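Local coordinates for protein MlnE (Bacillus amyloliquefaciens subsp. plantarum, PDB 5D2E) that probably reduces beta-keto groups of polyketide intermediates with NADPH, as the N-terminal ketoreductase portion of a macrolactin assembly-line protein, at residues A[334-344]-A[387-398]; A[400-411]-A[441-450]. One frame throughout, in Å; residues are numbered along the deposited sequence.

Interaction 1. Residues A[334-344]-A[387-398]; sequences ISKEKETDALI and GTVWLDKAAEEE. With NAP (NADP nicotinamide-adenine-dinucleotide phosphate), chain B; GOL (glycerol), chain C.
The backbone oxygen of Ser-335 takes a hydrogen bond from the indole of Trp-390, with NE1 of Trp-390 3.0 Å from O of Ser-335. The donor stands well above the carbonyl plane, and the bond is bent, at 132° on the hydrogen. A glycerol, probably from the crystallisation liquor, donates from its O2 to O of Ser-335 at 2.6 Å. Glu-337 lies over one face of the indole. Its CB sits 3.6 Å from the centroid of the five-membered ring of Trp-390, a CH-pi contact. With CG anti to the backbone N (chi1 -178°) and the chain extended, the carboxylate runs out over the six-membered ring, nearly parallel to it. OE2 of Glu-337 meets NZ of Lys-393 at 2.9 Å in a salt bridge on the syn side. That lysine also bonds to the backbone of Asn-139. Further along, CG2 of Thr-340 rests on the backbone of Trp-390. CG1 of Ile-344 presses on CB of Ala-394 at a tight 3.4 Å. Two waters bridge the helices: one joins the carbonyls of Glu-337 and Trp-390, the other OD1 of Asp-341 and O of Ala-394. OD2 of Asp-341 is salt-bridged to Lys-345. At the cofactor end, the N of Ile-334 donates to N1A of the NADP adenine at 3.1 Å. The polar links and the stacked carboxylate thus tie the loop carrying Ile-334 and helix 337-344 to helix 387-394.

Interaction 2. Residues A[400-411]-A[441-450]; sequences LDFFVMFSSLSA and PGKTLSINWP. With NAP (NADP nicotinamide-adenine-dinucleotide phosphate), chain B.
Phe-403 N donates to Lys-443 O at 2.8 Å in the core of the Rossmann-type ketoreductase fold, where parallel strands 402-408 and 443-449 lie side by side. Helix 419-437 connects them in a beta-alpha-beta crossover. Backbone hydrogen bonds run from Lys-443 N to Asp-401 O at one end to Leu-409 N to Trp-449 O at the other. In the middle, Ile-447 N reaches Met-405 O at 2.9 Å, almost straight. Near the cofactor the pairing is less regular: Ser-407 N to Ile-447 O is weak, and Asn-448 centres an inverse gamma turn. The aromatic contact is T-shaped. The edge of Trp-449 points at the face of Phe-406, with planes at 89°, and its NE1 lies 3.4 Å from CG of Phe-406. On the same side of the sheet, CG1 of Val-404 packs on CD1 of Ile-447 at 4.0 Å. Polar side chains gather on the other side. Ser-407, Ser-446 and Asn-448 all bond to Asp-429 of the crossover helix, and OD1 of Asn-448 bonds to Gln-494. The strand ends line the nicotinamide pocket. Ser-407 O comes within 3.2 Å of C6N of NADP, and Pro-450 O within 3.0 Å of its C4N. ND2 of Asn-448 donates to Ser-408 O at 3.0 Å, and Ala-411 N reaches that oxygen from the opposite face of the carbonyl plane.

Both interactions belong to the NADP-binding ketoreductase domain, and their centres are 16 Å apart. They come in series along the chain. Interaction 1 closes at residue 398, and interaction 2 opens two residues later. Helix 386-394 is followed, after a short loop, by strand 402-408 and also packs against it. CG2 of Thr-388 lies 3.6 Å from SD of Met-405, and the ring of Phe-403 meets the helix backbone near Leu-391 and Asp-392. Helix 419-437 touches both Thr-388 and Met-405 through Met-428. The two contacts serve different ends of one cofactor: interaction 1 meets the adenine through Ile-334, while interaction 2 lies beside the nicotinamide.

Interaction 1. Residues A[334-344]-A[387-398]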
loop_
_atom_site.group_PDB
_atom_site.type_symbol
_atom_site.label_atom_id
_atom_site.label_comp_id
_atom_site.label_asym_id
_atom_site.label_seq_id
_atom_site.Cartn_x
_atom_site.Cartn_y
_atom_site.Cartn_z
ATOM N N ILE A 334 11.949 -10.670 9.090
ATOM C CA ILE A 334 10.537 -10.969 9.257
ATOM C C ILE A 334 9.780 -11.181 7.946
ATOM O O ILE A 334 8.632 -11.561 8.003
ATOM C CB ILE A 334 9.784 -10.008 10.195
ATOM C CG1 ILE A 334 10.015 -8.569 9.924
ATOM C CG2 ILE A 334 10.199 -10.200 11.662
ATOM C CD1 ILE A 334 9.557 -8.117 8.605
ATOM N N SER A 335 10.421 -10.995 6.792
ATOM C CA SER A 335 9.868 -11.419 5.484
ATOM C C SER A 335 9.925 -12.918 5.258
ATOM O O SER A 335 9.421 -13.436 4.247
ATOM C CB SER A 335 10.620 -10.709 4.359
ATOM O OG SER A 335 11.873 -11.333 4.115
ATOM N N LYS A 336 10.616 -13.631 6.139
ATOM C CA LYS A 336 10.738 -15.097 6.029
ATOM C C LYS A 336 9.795 -15.735 7.035
ATOM O O LYS A 336 9.988 -15.603 8.232
ATOM C CB LYS A 336 12.171 -15.572 6.324
ATOM C CG LYS A 336 13.321 -14.922 5.585
ATOM C CD LYS A 336 13.154 -14.933 4.095
ATOM C CE LYS A 336 14.416 -14.403 3.402
ATOM N NZ LYS A 336 14.044 -13.902 2.040
ATOM N N GLU A 337 8.806 -16.446 6.526
ATOM C CA GLU A 337 7.705 -16.936 7.292
ATOM C C GLU A 337 8.195 -17.699 8.534
ATOM O O GLU A 337 7.711 -17.452 9.659
ATOM C CB GLU A 337 6.807 -17.793 6.424
ATOM C CG GLU A 337 5.585 -18.301 7.179
ATOM C CD GLU A 337 4.578 -19.040 6.310
ATOM O OE1 GLU A 337 4.856 -19.231 5.133
ATOM O OE2 GLU A 337 3.473 -19.365 6.819
ATOM N N LYS A 338 9.170 -18.575 8.349
ATOM C CA LYS A 338 9.640 -19.409 9.491
ATOM C C LYS A 338 10.428 -18.657 10.507
ATOM O O LYS A 338 10.434 -19.031 11.688
ATOM C CB LYS A 338 10.434 -20.602 9.010
ATOM C CG LYS A 338 9.514 -21.637 8.399
ATOM C CD LYS A 338 10.285 -22.549 7.479
ATOM C CE LYS A 338 9.489 -23.809 7.187
ATOM N NZ LYS A 338 10.357 -24.669 6.352
ATOM N N GLU A 339 11.104 -17.595 10.083
ATOM C CA GLU A 339 11.839 -16.781 11.038
ATOM C C GLU A 339 10.870 -15.999 11.898
ATOM O O GLU A 339 11.063 -15.866 13.111
ATOM C CB GLU A 339 12.833 -15.841 10.372
ATOM C CG GLU A 339 13.994 -16.570 9.687
ATOM C CD GLU A 339 15.191 -15.679 9.404
ATOM O OE1 GLU A 339 15.484 -14.694 10.153
ATOM O OE2 GLU A 339 15.824 -15.951 8.383
ATOM N N THR A 340 9.811 -15.486 11.273
ATOM C CA THR A 340 8.818 -14.717 11.986
ATOM C C THR A 340 8.063 -15.634 12.956
ATOM O O THR A 340 7.752 -15.238 14.086
ATOM C CB THR A 340 7.886 -14.018 10.997
ATOM O OG1 THR A 340 8.631 -13.029 10.279
ATOM C CG2 THR A 340 6.758 -13.291 11.726
ATOM N N ASP A 341 7.770 -16.851 12.527
ATOM C CA ASP A 341 7.125 -17.800 13.401
ATOM C C ASP A 341 8.015 -18.114 14.624
ATOM O O ASP A 341 7.541 -18.083 15.780
ATOM C CB ASP A 341 6.803 -19.076 12.643
ATOM C CG ASP A 341 5.748 -19.947 13.376
ATOM O OD1 ASP A 341 4.789 -19.402 14.014
ATOM O OD2 ASP A 341 5.874 -21.186 13.287
ATOM N N ALA A 342 9.286 -18.401 14.362
ATOM C CA ALA A 342 10.272 -18.655 15.419
ATOM C C ALA A 342 10.355 -17.492 16.347
ATOM O O ALA A 342 10.491 -17.678 17.533
ATOM C CB ALA A 342 11.650 -18.930 14.816
ATOM N N LEU A 343 10.283 -16.261 15.818
ATOM C CA LEU A 343 10.346 -15.062 16.619
ATOM C C LEU A 343 9.166 -14.969 17.645
ATOM O O LEU A 343 9.371 -14.697 18.837
ATOM C CB LEU A 343 10.435 -13.822 15.729
ATOM C CG LEU A 343 10.274 -12.463 16.422
ATOM C CD1 LEU A 343 11.381 -12.175 17.409
ATOM C CD2 LEU A 343 10.070 -11.309 15.429
ATOM N N ILE A 344 7.934 -15.156 17.174
ATOM C CA ILE A 344 6.757 -15.074 18.045
ATOM C C ILE A 344 6.816 -16.212 19.095
ATOM O O ILE A 344 6.607 -15.960 20.290
ATOM C CB ILE A 344 5.433 -15.119 17.254
ATOM C CG1 ILE A 344 5.334 -13.956 16.225
ATOM C CG2 ILE A 344 4.252 -15.172 18.192
ATOM C CD1 ILE A 344 5.649 -12.572 16.678
ATOM N N GLY A 387 6.236 -9.620 5.127
ATOM C CA GLY A 387 6.524 -9.485 6.561
ATOM C C GLY A 387 5.294 -9.201 7.393
ATOM O O GLY A 387 5.061 -9.833 8.410
ATOM N N THR A 388 4.509 -8.246 6.930
ATOM C CA THR A 388 3.263 -7.906 7.590
ATOM C C THR A 388 2.375 -9.136 7.747
ATOM O O THR A 388 1.800 -9.369 8.820
ATOM C CB THR A 388 2.545 -6.838 6.781
ATOM O OG1 THR A 388 3.399 -5.717 6.590
ATOM C CG2 THR A 388 1.295 -6.370 7.484
ATOM N N VAL A 389 2.263 -9.910 6.661
ATOM C CA VAL A 389 1.363 -11.079 6.657
ATOM C C VAL A 389 1.885 -12.124 7.607
ATOM O O VAL A 389 1.111 -12.739 8.346
ATOM C CB VAL A 389 1.116 -11.618 5.218
ATOM C CG1 VAL A 389 0.284 -12.897 5.205
ATOM C CG2 VAL A 389 0.383 -10.524 4.375
ATOM N N TRP A 390 3.207 -12.313 7.612
ATOM C CA TRP A 390 3.787 -13.312 8.491
ATOM C C TRP A 390 3.652 -12.968 9.947
ATOM O O TRP A 390 3.448 -13.881 10.812
ATOM C CB TRP A 390 5.235 -13.560 8.142
ATOM C CG TRP A 390 5.526 -14.003 6.742
ATOM C CD1 TRP A 390 6.690 -13.781 6.094
ATOM C CD2 TRP A 390 4.717 -14.785 5.856
ATOM N NE1 TRP A 390 6.654 -14.302 4.832
ATOM C CE2 TRP A 390 5.479 -14.982 4.670
ATOM C CE3 TRP A 390 3.450 -15.377 5.938
ATOM C CZ2 TRP A 390 4.997 -15.709 3.547
ATOM C CZ3 TRP A 390 2.985 -16.141 4.817
ATOM C CH2 TRP A 390 3.751 -16.269 3.639
ATOM N N LEU A 391 3.707 -11.665 10.260
ATOM C CA LEU A 391 3.554 -11.212 11.647
ATOM C C LEU A 391 2.121 -11.446 12.114
ATOM O O LEU A 391 1.884 -11.926 13.195
ATOM C CB LEU A 391 3.874 -9.745 11.764
ATOM C CG LEU A 391 5.337 -9.336 11.706
ATOM C CD1 LEU A 391 5.554 -7.880 11.350
ATOM C CD2 LEU A 391 5.936 -9.622 13.096
ATOM N N ASP A 392 1.157 -11.113 11.284
ATOM C CA ASP A 392 -0.230 -11.395 11.617
ATOM C C ASP A 392 -0.445 -12.915 11.789
ATOM O O ASP A 392 -1.129 -13.338 12.718
ATOM C CB ASP A 392 -1.152 -10.914 10.533
ATOM C CG ASP A 392 -2.593 -11.437 10.702
ATOM O OD1 ASP A 392 -3.293 -10.866 11.547
ATOM O OD2 ASP A 392 -2.970 -12.374 9.994
ATOM N N LYS A 393 0.105 -13.691 10.873
ATOM C CA LYS A 393 -0.079 -15.125 10.828
ATOM C C LYS A 393 0.544 -15.787 12.059
ATOM O O LYS A 393 -0.140 -16.485 12.774
ATOM C CB LYS A 393 0.527 -15.708 9.580
ATOM C CG LYS A 393 0.114 -17.158 9.314
ATOM C CD LYS A 393 0.697 -17.551 7.951
ATOM C CE LYS A 393 0.191 -18.898 7.440
ATOM N NZ LYS A 393 0.714 -19.223 6.112
ATOM N N ALA A 394 1.808 -15.485 12.340
ATOM C CA ALA A 394 2.463 -16.049 13.538
ATOM C C ALA A 394 1.801 -15.629 14.838
ATOM O O ALA A 394 1.884 -16.349 15.805
ATOM C CB ALA A 394 3.912 -15.636 13.574
ATOM N N ALA A 395 1.203 -14.435 14.879
ATOM C CA ALA A 395 0.650 -13.906 16.116
ATOM C C ALA A 395 -0.863 -14.065 16.207
ATOM O O ALA A 395 -1.501 -13.433 17.064
ATOM C CB ALA A 395 1.003 -12.445 16.260
ATOM N N GLU A 396 -1.418 -14.890 15.320
ATOM C CA GLU A 396 -2.856 -15.076 15.206
ATOM C C GLU A 396 -3.555 -15.334 16.555
ATOM O O GLU A 396 -4.577 -14.732 16.841
ATOM C CB GLU A 396 -3.122 -16.275 14.286
ATOM C CG GLU A 396 -4.579 -16.542 14.082
ATOM C CD GLU A 396 -4.858 -17.420 12.881
ATOM O OE1 GLU A 396 -3.945 -17.671 12.049
ATOM O OE2 GLU A 396 -6.025 -17.860 12.782
ATOM N N GLU A 397 -2.972 -16.234 17.356
ATOM C CA GLU A 397 -3.542 -16.630 18.656
ATOM C C GLU A 397 -3.102 -15.721 19.834
ATOM O O GLU A 397 -3.482 -15.975 20.967
ATOM C CB GLU A 397 -3.170 -18.084 19.011
ATOM C CG GLU A 397 -3.432 -19.155 17.962
ATOM C CD GLU A 397 -4.899 -19.264 17.573
ATOM O OE1 GLU A 397 -5.770 -18.877 18.384
ATOM O OE2 GLU A 397 -5.202 -19.722 16.447
ATOM N N GLU A 398 -2.290 -14.687 19.616
ATOM C CA GLU A 398 -1.829 -13.869 20.715
ATOM C C GLU A 398 -2.842 -12.795 21.072
ATOM O O GLU A 398 -3.582 -12.279 20.197
ATOM C CB GLU A 398 -0.432 -13.299 20.429
ATOM C CG GLU A 398 0.643 -14.381 20.315
ATOM C CD GLU A 398 0.758 -15.232 21.586
ATOM O OE1 GLU A 398 0.869 -14.627 22.661
ATOM O OE2 GLU A 398 0.703 -16.476 21.499
HETATM P PA NAP B . 15.134 2.828 9.184
HETATM O O1A NAP B . 15.919 3.589 10.286
HETATM O O2A NAP B . 15.810 2.189 7.985
HETATM O O5B NAP B . 14.457 1.624 10.008
HETATM C C5B NAP B . 13.835 0.561 9.297
HETATM C C4B NAP B . 14.397 -0.680 9.944
HETATM O O4B NAP B . 13.811 -1.821 9.281
HETATM C C3B NAP B . 15.934 -0.856 9.800
HETATM O O3B NAP B . 16.575 -0.738 11.075
HETATM C C2B NAP B . 16.105 -2.289 9.272
HETATM O O2B NAP B . 17.128 -2.962 9.950
HETATM C C1B NAP B . 14.699 -2.898 9.489
HETATM N N9A NAP B . 14.334 -3.931 8.530
HETATM C C8A NAP B . 14.314 -3.842 7.144
HETATM N N7A NAP B . 13.970 -5.050 6.576
HETATM C C5A NAP B . 13.693 -5.887 7.597
HETATM C C6A NAP B . 13.288 -7.269 7.718
HETATM N N6A NAP B . 13.046 -7.965 6.560
HETATM N N1A NAP B . 13.196 -7.830 9.007
HETATM C C2A NAP B . 13.444 -7.082 10.098
HETATM N N3A NAP B . 13.830 -5.777 10.054
HETATM C C4A NAP B . 13.972 -5.155 8.879
HETATM O O3 NAP B . 13.906 3.742 8.621
HETATM P PN NAP B . 12.940 4.715 9.488
HETATM O O1N NAP B . 13.109 6.150 9.021
HETATM O O2N NAP B . 13.027 4.218 10.907
HETATM O O5D NAP B . 11.433 4.337 9.039
HETATM C C5D NAP B . 10.842 3.194 9.722
HETATM C C4D NAP B . 9.480 2.811 9.125
HETATM O O4D NAP B . 8.608 3.927 9.017
HETATM C C3D NAP B . 9.682 2.281 7.700
HETATM O O3D NAP B . 8.878 1.129 7.524
HETATM C C2D NAP B . 9.273 3.427 6.793
HETATM O O2D NAP B . 8.812 2.969 5.491
HETATM C C1D NAP B . 8.221 4.202 7.638
HETATM N N1N NAP B . 8.220 5.638 7.256
HETATM C C2N NAP B . 9.246 6.483 7.639
HETATM C C3N NAP B . 9.307 7.847 7.300
HETATM C C7N NAP B . 10.466 8.774 7.762
HETATM O O7N NAP B . 10.516 9.949 7.387
HETATM N N7N NAP B . 11.438 8.370 8.592
HETATM C C4N NAP B . 8.273 8.349 6.496
HETATM C C5N NAP B . 7.257 7.483 6.072
HETATM C C6N NAP B . 7.231 6.135 6.478
HETATM P P2B NAP B . 17.967 -4.233 9.329
HETATM O O1X NAP B . 18.638 -3.798 8.034
HETATM O O2X NAP B . 18.959 -4.642 10.465
HETATM O O3X NAP B . 16.940 -5.297 9.060
HETATM C C1 GOL C . 10.072 -13.156 -0.393
HETATM O O1 GOL C . 10.534 -11.822 -0.275
HETATM C C2 GOL C . 9.380 -13.522 0.915
HETATM O O2 GOL C . 10.375 -13.817 1.867
HETATM C C3 GOL C . 8.477 -14.732 0.664
HETATM O O3 GOL C . 7.806 -15.115 1.863
HETATM O O HOH W 1 4.866 -16.390 10.179
HETATM O O HOH W 2 3.751 -18.510 16.222
#

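Interaction 2. Residues A[400-411]-A[441-450]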
loop_
_atom_site.group_PDB
_atom_site.type_symbol
_atom_site.label_atom_id
_atom_site.label_comp_id
_atom_site.label_asym_id
_atom_site.label_seq_id
_atom_site.Cartn_x
_atom_site.Cartn_y
_atom_site.Cartn_z
ATOM N N LEU A 400 -3.337 -9.679 21.307
ATOM C CA LEU A 400 -2.757 -8.386 20.987
ATOM C C LEU A 400 -3.759 -7.314 21.351
ATOM O O LEU A 400 -4.935 -7.367 20.990
ATOM C CB LEU A 400 -2.385 -8.265 19.488
ATOM C CG LEU A 400 -1.453 -9.314 18.908
ATOM C CD1 LEU A 400 -1.154 -9.067 17.414
ATOM C CD2 LEU A 400 -0.129 -9.371 19.669
ATOM N N ASP A 401 -3.277 -6.296 22.002
ATOM C CA ASP A 401 -4.015 -5.067 22.179
ATOM C C ASP A 401 -3.929 -4.185 20.946
ATOM O O ASP A 401 -4.800 -3.332 20.736
ATOM C CB ASP A 401 -3.479 -4.304 23.389
ATOM C CG ASP A 401 -3.817 -5.037 24.715
ATOM O OD1 ASP A 401 -4.975 -5.442 24.835
ATOM O OD2 ASP A 401 -2.960 -5.280 25.596
ATOM N N PHE A 402 -2.827 -4.309 20.193
ATOM C CA PHE A 402 -2.641 -3.482 18.986
ATOM C C PHE A 402 -1.684 -4.133 18.004
ATOM O O PHE A 402 -0.830 -5.014 18.371
ATOM C CB PHE A 402 -2.247 -2.015 19.285
ATOM C CG PHE A 402 -0.951 -1.881 20.021
ATOM C CD1 PHE A 402 0.251 -2.008 19.337
ATOM C CD2 PHE A 402 -0.933 -1.747 21.408
ATOM C CE1 PHE A 402 1.454 -1.909 19.970
ATOM C CE2 PHE A 402 0.293 -1.659 22.074
ATOM C CZ PHE A 402 1.483 -1.761 21.355
ATOM N N PHE A 403 -1.957 -3.843 16.734
ATOM C CA PHE A 403 -1.117 -4.283 15.588
ATOM C C PHE A 403 -1.091 -3.048 14.716
ATOM O O PHE A 403 -2.111 -2.707 14.096
ATOM C CB PHE A 403 -1.782 -5.489 14.884
ATOM C CG PHE A 403 -0.955 -6.120 13.771
ATOM C CD1 PHE A 403 -0.894 -5.539 12.530
ATOM C CD2 PHE A 403 -0.305 -7.326 13.952
ATOM C CE1 PHE A 403 -0.174 -6.132 11.506
ATOM C CE2 PHE A 403 0.397 -7.943 12.925
ATOM C CZ PHE A 403 0.452 -7.356 11.693
ATOM N N VAL A 404 0.037 -2.338 14.720
ATOM C CA VAL A 404 0.151 -1.044 14.076
ATOM C C VAL A 404 1.221 -1.098 13.002
ATOM O O VAL A 404 2.333 -1.507 13.268
ATOM C CB VAL A 404 0.465 0.119 15.042
ATOM C CG1 VAL A 404 0.542 1.443 14.286
ATOM C CG2 VAL A 404 -0.590 0.209 16.169
ATOM N N MET A 405 0.825 -0.773 11.783
ATOM C CA MET A 405 1.705 -0.742 10.641
ATOM C C MET A 405 2.165 0.711 10.350
ATOM O O MET A 405 1.366 1.650 10.204
ATOM C CB MET A 405 0.982 -1.371 9.468
ATOM C CG MET A 405 0.745 -2.873 9.685
ATOM S SD MET A 405 -0.519 -3.492 8.553
ATOM C CE MET A 405 -1.899 -2.886 9.490
ATOM N N PHE A 406 3.489 0.885 10.228
ATOM C CA PHE A 406 4.094 2.215 9.866
ATOM C C PHE A 406 4.167 2.311 8.359
ATOM O O PHE A 406 5.118 1.825 7.705
ATOM C CB PHE A 406 5.478 2.366 10.528
ATOM C CG PHE A 406 5.431 2.724 12.022
ATOM C CD1 PHE A 406 4.236 2.732 12.763
ATOM C CD2 PHE A 406 6.573 3.067 12.692
ATOM C CE1 PHE A 406 4.178 3.101 14.091
ATOM C CE2 PHE A 406 6.518 3.432 14.048
ATOM C CZ PHE A 406 5.334 3.462 14.741
ATOM N N SER A 407 3.101 2.870 7.798
ATOM C CA SER A 407 2.976 3.008 6.380
ATOM C C SER A 407 3.516 4.400 5.990
ATOM O O SER A 407 4.192 5.065 6.781
ATOM C CB SER A 407 1.504 2.774 6.001
ATOM O OG SER A 407 1.361 2.714 4.593
ATOM N N SER A 408 3.245 4.833 4.771
ATOM C CA SER A 408 3.811 6.015 4.233
ATOM C C SER A 408 2.765 6.738 3.457
ATOM O O SER A 408 1.917 6.145 2.780
ATOM C CB SER A 408 5.011 5.638 3.319
ATOM O OG SER A 408 5.424 6.751 2.550
ATOM N N LEU A 409 2.820 8.054 3.543
ATOM C CA LEU A 409 2.072 8.923 2.725
ATOM C C LEU A 409 2.333 8.739 1.225
ATOM O O LEU A 409 1.438 9.042 0.421
ATOM C CB LEU A 409 2.294 10.368 3.157
ATOM C CG LEU A 409 1.367 11.464 2.658
ATOM C CD1 LEU A 409 -0.066 11.216 3.116
ATOM C CD2 LEU A 409 1.896 12.800 3.180
ATOM N N SER A 410 3.468 8.151 0.852
ATOM C CA SER A 410 3.725 7.755 -0.522
ATOM C C SER A 410 2.666 6.771 -1.099
ATOM O O SER A 410 2.507 6.700 -2.305
ATOM C CB SER A 410 5.118 7.182 -0.684
ATOM O OG SER A 410 5.201 5.836 -0.194
ATOM N N ALA A 411 1.937 6.056 -0.224
ATOM C CA ALA A 411 0.867 5.140 -0.701
ATOM C C ALA A 411 -0.282 5.923 -1.316
ATOM O O ALA A 411 -1.051 5.436 -2.188
ATOM C CB ALA A 411 0.391 4.237 0.450
ATOM N N PRO A 441 -8.326 -9.713 17.431
ATOM C CA PRO A 441 -8.571 -8.856 18.566
ATOM C C PRO A 441 -7.666 -7.627 18.640
ATOM O O PRO A 441 -6.644 -7.565 17.977
ATOM C CB PRO A 441 -8.401 -9.770 19.754
ATOM C CG PRO A 441 -7.532 -10.883 19.257
ATOM C CD PRO A 441 -7.895 -11.064 17.809
ATOM N N GLY A 442 -8.095 -6.661 19.430
ATOM C CA GLY A 442 -7.394 -5.416 19.605
ATOM C C GLY A 442 -7.510 -4.448 18.427
ATOM O O GLY A 442 -8.306 -4.655 17.520
ATOM N N LYS A 443 -6.706 -3.401 18.473
ATOM C CA LYS A 443 -6.742 -2.324 17.520
ATOM C C LYS A 443 -5.817 -2.673 16.348
ATOM O O LYS A 443 -4.698 -3.198 16.566
ATOM C CB LYS A 443 -6.340 -1.005 18.173
ATOM C CG LYS A 443 -6.331 0.141 17.161
ATOM C CD LYS A 443 -6.822 1.481 17.661
ATOM C CE LYS A 443 -7.180 2.408 16.514
ATOM N NZ LYS A 443 -8.465 2.241 15.799
ATOM N N THR A 444 -6.345 -2.520 15.143
ATOM C CA THR A 444 -5.585 -2.650 13.905
ATOM C C THR A 444 -5.491 -1.254 13.303
ATOM O O THR A 444 -6.485 -0.563 13.179
ATOM C CB THR A 444 -6.307 -3.595 12.927
ATOM O OG1 THR A 444 -6.163 -4.905 13.430
ATOM C CG2 THR A 444 -5.669 -3.562 11.553
ATOM N N LEU A 445 -4.263 -0.807 12.953
ATOM C CA LEU A 445 -4.125 0.521 12.400
ATOM C C LEU A 445 -2.913 0.568 11.475
ATOM O O LEU A 445 -1.867 -0.003 11.790
ATOM C CB LEU A 445 -3.903 1.502 13.523
ATOM C CG LEU A 445 -3.557 2.923 13.139
ATOM C CD1 LEU A 445 -4.675 3.619 12.402
ATOM C CD2 LEU A 445 -3.192 3.753 14.355
ATOM N N SER A 446 -3.096 1.195 10.318
ATOM C CA SER A 446 -2.019 1.538 9.454
ATOM C C SER A 446 -1.955 3.047 9.455
ATOM O O SER A 446 -2.959 3.695 9.182
ATOM C CB SER A 446 -2.270 1.062 7.997
ATOM O OG SER A 446 -1.104 1.304 7.154
ATOM N N ILE A 447 -0.744 3.596 9.716
ATOM C CA ILE A 447 -0.533 5.035 9.697
ATOM C C ILE A 447 0.307 5.464 8.493
ATOM O O ILE A 447 1.440 5.004 8.353
ATOM C CB ILE A 447 0.191 5.523 10.969
ATOM C CG1 ILE A 447 -0.578 5.120 12.204
ATOM C CG2 ILE A 447 0.404 7.031 10.884
ATOM C CD1 ILE A 447 0.173 5.306 13.538
ATOM N N ASN A 448 -0.245 6.308 7.627
ATOM C CA ASN A 448 0.511 6.787 6.494
ATOM C C ASN A 448 1.342 8.039 6.974
ATOM O O ASN A 448 0.858 9.210 6.943
ATOM C CB ASN A 448 -0.377 7.209 5.401
ATOM C CG ASN A 448 -1.257 6.069 4.862
ATOM O OD1 ASN A 448 -2.433 6.027 5.167
ATOM N ND2 ASN A 448 -0.698 5.220 4.016
ATOM N N TRP A 449 2.534 7.741 7.434
ATOM C CA TRP A 449 3.463 8.794 7.876
ATOM C C TRP A 449 4.077 9.614 6.726
ATOM O O TRP A 449 4.435 9.065 5.700
ATOM C CB TRP A 449 4.625 8.156 8.580
ATOM C CG TRP A 449 4.346 7.490 9.860
ATOM C CD1 TRP A 449 4.592 6.162 10.148
ATOM C CD2 TRP A 449 3.822 8.059 11.061
ATOM N NE1 TRP A 449 4.251 5.904 11.416
ATOM C CE2 TRP A 449 3.784 7.041 12.016
ATOM C CE3 TRP A 449 3.404 9.344 11.437
ATOM C CZ2 TRP A 449 3.365 7.260 13.357
ATOM C CZ3 TRP A 449 3.030 9.580 12.799
ATOM C CH2 TRP A 449 2.946 8.518 13.716
ATOM N N PRO A 450 4.187 10.931 6.905
ATOM C CA PRO A 450 4.990 11.741 6.038
ATOM C C PRO A 450 6.469 11.651 6.473
ATOM O O PRO A 450 6.821 10.848 7.363
ATOM C CB PRO A 450 4.412 13.116 6.277
ATOM C CG PRO A 450 4.236 13.097 7.760
ATOM C CD PRO A 450 3.864 11.668 8.125
HETATM P PA NAP B . 15.134 2.828 9.184
HETATM O O1A NAP B . 15.919 3.589 10.286
HETATM O O2A NAP B . 15.810 2.189 7.985
HETATM O O5B NAP B . 14.457 1.624 10.008
HETATM C C5B NAP B . 13.835 0.561 9.297
HETATM C C4B NAP B . 14.397 -0.680 9.944
HETATM O O4B NAP B . 13.811 -1.821 9.281
HETATM C C3B NAP B . 15.934 -0.856 9.800
HETATM O O3B NAP B . 16.575 -0.738 11.075
HETATM C C2B NAP B . 16.105 -2.289 9.272
HETATM O O2B NAP B . 17.128 -2.962 9.950
HETATM C C1B NAP B . 14.699 -2.898 9.489
HETATM N N9A NAP B . 14.334 -3.931 8.530
HETATM C C8A NAP B . 14.314 -3.842 7.144
HETATM N N7A NAP B . 13.970 -5.050 6.576
HETATM C C5A NAP B . 13.693 -5.887 7.597
HETATM C C6A NAP B . 13.288 -7.269 7.718
HETATM N N6A NAP B . 13.046 -7.965 6.560
HETATM N N1A NAP B . 13.196 -7.830 9.007
HETATM C C2A NAP B . 13.444 -7.082 10.098
HETATM N N3A NAP B . 13.830 -5.777 10.054
HETATM C C4A NAP B . 13.972 -5.155 8.879
HETATM O O3 NAP B . 13.906 3.742 8.621
HETATM P PN NAP B . 12.940 4.715 9.488
HETATM O O1N NAP B . 13.109 6.150 9.021
HETATM O O2N NAP B . 13.027 4.218 10.907
HETATM O O5D NAP B . 11.433 4.337 9.039
HETATM C C5D NAP B . 10.842 3.194 9.722
HETATM C C4D NAP B . 9.480 2.811 9.125
HETATM O O4D NAP B . 8.608 3.927 9.017
HETATM C C3D NAP B . 9.682 2.281 7.700
HETATM O O3D NAP B . 8.878 1.129 7.524
HETATM C C2D NAP B . 9.273 3.427 6.793
HETATM O O2D NAP B . 8.812 2.969 5.491
HETATM C C1D NAP B . 8.221 4.202 7.638
HETATM N N1N NAP B . 8.220 5.638 7.256
HETATM C C2N NAP B . 9.246 6.483 7.639
HETATM C C3N NAP B . 9.307 7.847 7.300
HETATM C C7N NAP B . 10.466 8.774 7.762
HETATM O O7N NAP B . 10.516 9.949 7.387
HETATM N N7N NAP B . 11.438 8.370 8.592
HETATM C C4N NAP B . 8.273 8.349 6.496
HETATM C C5N NAP B . 7.257 7.483 6.072
HETATM C C6N NAP B . 7.231 6.135 6.478
HETATM P P2B NAP B . 17.967 -4.233 9.329
HETATM O O1X NAP B . 18.638 -3.798 8.034
HETATM O O2X NAP B . 18.959 -4.642 10.465
HETATM O O3X NAP B . 16.940 -5.297 9.060
#